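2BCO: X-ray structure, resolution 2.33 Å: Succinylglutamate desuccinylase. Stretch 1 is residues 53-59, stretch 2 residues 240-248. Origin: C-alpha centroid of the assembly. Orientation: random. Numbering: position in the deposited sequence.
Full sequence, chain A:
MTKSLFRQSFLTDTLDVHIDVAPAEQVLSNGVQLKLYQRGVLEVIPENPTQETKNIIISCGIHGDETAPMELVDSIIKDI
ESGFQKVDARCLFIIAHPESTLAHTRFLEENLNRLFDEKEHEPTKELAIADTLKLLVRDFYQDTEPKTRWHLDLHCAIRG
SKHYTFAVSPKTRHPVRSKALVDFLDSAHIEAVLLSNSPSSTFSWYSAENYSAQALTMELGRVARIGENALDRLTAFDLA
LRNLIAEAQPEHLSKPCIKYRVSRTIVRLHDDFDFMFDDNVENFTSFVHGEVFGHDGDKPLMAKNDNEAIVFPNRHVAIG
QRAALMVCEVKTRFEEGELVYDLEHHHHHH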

# COMPACT_ATOMS: atom_id res chain seq x y z
N THR A 53 -14.72 11.82 -12.39
CA THR A 53 -13.90 10.66 -12.71
C THR A 53 -12.75 10.53 -11.70
O THR A 53 -12.01 11.48 -11.48
CB THR A 53 -13.27 10.77 -14.11
OG1 THR A 53 -14.30 10.72 -15.11
CG2 THR A 53 -12.28 9.64 -14.35
N LYS A 54 -12.61 9.35 -11.09
CA LYS A 54 -11.54 9.13 -10.13
C LYS A 54 -10.16 9.02 -10.79
O LYS A 54 -10.02 8.57 -11.93
CB LYS A 54 -11.81 7.87 -9.30
CG LYS A 54 -13.04 7.97 -8.41
CD LYS A 54 -13.14 6.79 -7.48
CE LYS A 54 -14.32 6.92 -6.53
NZ LYS A 54 -15.63 6.94 -7.26
N ASN A 55 -9.15 9.46 -10.06
CA ASN A 55 -7.77 9.38 -10.52
C ASN A 55 -7.08 8.49 -9.51
O ASN A 55 -6.67 8.93 -8.44
CB ASN A 55 -7.17 10.78 -10.57
CG ASN A 55 -7.82 11.65 -11.61
OD1 ASN A 55 -7.58 11.49 -12.81
ND2 ASN A 55 -8.68 12.56 -11.18
N ILE A 56 -6.98 7.22 -9.87
CA ILE A 56 -6.39 6.22 -8.99
C ILE A 56 -5.00 5.76 -9.38
O ILE A 56 -4.77 5.30 -10.50
CB ILE A 56 -7.27 4.96 -8.93
CG1 ILE A 56 -8.74 5.35 -8.79
CG2 ILE A 56 -6.82 4.09 -7.77
CD1 ILE A 56 -9.68 4.15 -8.85
N ILE A 57 -4.07 5.89 -8.44
CA ILE A 57 -2.72 5.41 -8.66
C ILE A 57 -2.73 4.04 -8.01
O ILE A 57 -3.09 3.91 -6.84
CB ILE A 57 -1.66 6.27 -7.93
CG1 ILE A 57 -1.59 7.66 -8.55
CG2 ILE A 57 -0.30 5.58 -7.99
CD1 ILE A 57 -0.60 8.58 -7.83
N ILE A 58 -2.37 3.02 -8.76
CA ILE A 58 -2.35 1.68 -8.20
C ILE A 58 -0.92 1.18 -8.34
O ILE A 58 -0.49 0.78 -9.41
CB ILE A 58 -3.31 0.75 -8.98
CG1 ILE A 58 -4.73 1.34 -8.95
CG2 ILE A 58 -3.30 -0.65 -8.35
CD1 ILE A 58 -5.69 0.70 -9.95
N SER A 59 -0.16 1.23 -7.25
CA SER A 59 1.22 0.79 -7.30
C SER A 59 1.45 -0.53 -6.59
O SER A 59 0.75 -0.89 -5.65
CB SER A 59 2.16 1.87 -6.73
OG SER A 59 1.86 2.19 -5.39
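Stretch 2 (240-248) ALRNLIAEA

How does stretch 2 lie on stretch 1? Residues 240-245 belong to a helix that begins earlier in the chain, packed over strand 55-59 with the two axes 11.0 Å apart at closest approach. Their N-to-C directions differ by 145°, and the signed crossing angle is -145°, so the helix runs roughly antiparallel to the strand but clearly oblique to it. The register follows: Ile-56 CA lies 7.9 Å from Ile-245 CA, while Ile-58 CA lies 9.7 Å from Leu-241 CA, earlier in the helix.

What fills the space between the two backbones? Aliphatic side chains do. In the extended strand, side chains alternate, so Ile-56 and Ile-58 point toward the helix while Asn-55, Ile-57 and Ser-59 make no contact with it. Ile-56 CD1 approaches Leu-244 CG to 3.7 Å. Ile-58 CD1 reaches two residues one helical turn apart, 4.2 Å from Leu-241 CD1 and 4.3 Å from Ile-245 CG2. The CA-to-CB bonds of Leu-241 and Leu-244 point sideways, but both side chains, with chi1 t and chi2 p, bring their ends nearer the strand.

Where does charge enter the contact? It enters beyond the helix, where Lys-54, just before the strand, meets Glu-247 in a salt bridge. Lys-54 NZ donates a hydrogen bond to Glu-247 OE2 at 2.7 Å and a weak one to Glu-247 OE1 at 3.0 Å. The lysine chain also passes Leu-244, its CD 4.2 Å from Leu-244 CD1, joining the apolar and charged parts of the contact.

What backbone conformation does Glu-247 have where it meets Lys-54? Its phi of 51° departs from the helix in a Schellman motif: Ala-248 N donates a hydrogen bond to Asn-243 O at 2.9 Å, and Glu-247 N a weak one to Leu-244 O at 3.3 Å.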

# COMPACT_ATOMS: atom_id res chain seq x y z
N ALA A 240 -13.24 -6.09 -5.52
CA ALA A 240 -13.52 -4.75 -5.03
C ALA A 240 -12.68 -3.75 -5.83
O ALA A 240 -13.16 -2.67 -6.17
CB ALA A 240 -13.19 -4.65 -3.54
N LEU A 241 -11.44 -4.12 -6.15
CA LEU A 241 -10.57 -3.25 -6.92
C LEU A 241 -11.07 -3.12 -8.36
O LEU A 241 -10.98 -2.05 -8.96
CB LEU A 241 -9.13 -3.76 -6.91
CG LEU A 241 -8.09 -2.97 -7.70
CD1 LEU A 241 -8.01 -1.53 -7.21
CD2 LEU A 241 -6.75 -3.65 -7.55
N ARG A 242 -11.60 -4.20 -8.92
CA ARG A 242 -12.13 -4.13 -10.28
C ARG A 242 -13.38 -3.25 -10.30
O ARG A 242 -13.58 -2.47 -11.23
CB ARG A 242 -12.45 -5.53 -10.82
CG ARG A 242 -11.21 -6.31 -11.28
CD ARG A 242 -11.47 -7.81 -11.40
NE ARG A 242 -10.28 -8.53 -11.81
CZ ARG A 242 -9.84 -8.64 -13.07
NH1 ARG A 242 -10.52 -8.07 -14.06
NH2 ARG A 242 -8.73 -9.31 -13.33
N ASN A 243 -14.21 -3.37 -9.27
CA ASN A 243 -15.42 -2.57 -9.19
C ASN A 243 -15.08 -1.09 -9.06
O ASN A 243 -15.81 -0.23 -9.55
CB ASN A 243 -16.29 -2.99 -8.00
CG ASN A 243 -16.95 -4.35 -8.19
OD1 ASN A 243 -17.14 -4.81 -9.32
ND2 ASN A 243 -17.31 -4.99 -7.09
N LEU A 244 -13.96 -0.80 -8.41
CA LEU A 244 -13.53 0.58 -8.21
C LEU A 244 -13.08 1.24 -9.50
O LEU A 244 -13.46 2.38 -9.79
CB LEU A 244 -12.41 0.64 -7.17
CG LEU A 244 -11.85 2.01 -6.78
CD1 LEU A 244 -12.95 2.85 -6.13
CD2 LEU A 244 -10.67 1.84 -5.82
N ILE A 245 -12.27 0.53 -10.29
CA ILE A 245 -11.82 1.10 -11.55
C ILE A 245 -12.99 1.19 -12.54
O ILE A 245 -12.98 2.00 -13.46
CB ILE A 245 -10.64 0.28 -12.15
CG1 ILE A 245 -11.16 -0.89 -12.97
CG2 ILE A 245 -9.73 -0.25 -11.04
CD1 ILE A 245 -11.18 -0.61 -14.44
N ALA A 246 -14.02 0.37 -12.33
CA ALA A 246 -15.19 0.38 -13.22
C ALA A 246 -16.38 1.16 -12.65
O ALA A 246 -17.42 1.24 -13.30
CB ALA A 246 -15.63 -1.05 -13.53
N GLU A 247 -16.22 1.74 -11.46
CA GLU A 247 -17.29 2.50 -10.83
C GLU A 247 -18.60 1.70 -10.80
O GLU A 247 -19.63 2.19 -11.25
CB GLU A 247 -17.53 3.82 -11.57
CG GLU A 247 -16.55 4.93 -11.22
CD GLU A 247 -16.65 5.35 -9.77
OE1 GLU A 247 -16.28 4.54 -8.88
OE2 GLU A 247 -17.10 6.48 -9.50
N ALA A 248 -18.54 0.49 -10.26
CA ALA A 248 -19.72 -0.36 -10.20
C ALA A 248 -19.94 -1.02 -8.85
O ALA A 248 -19.13 -0.89 -7.93
CB ALA A 248 -19.63 -1.43 -11.28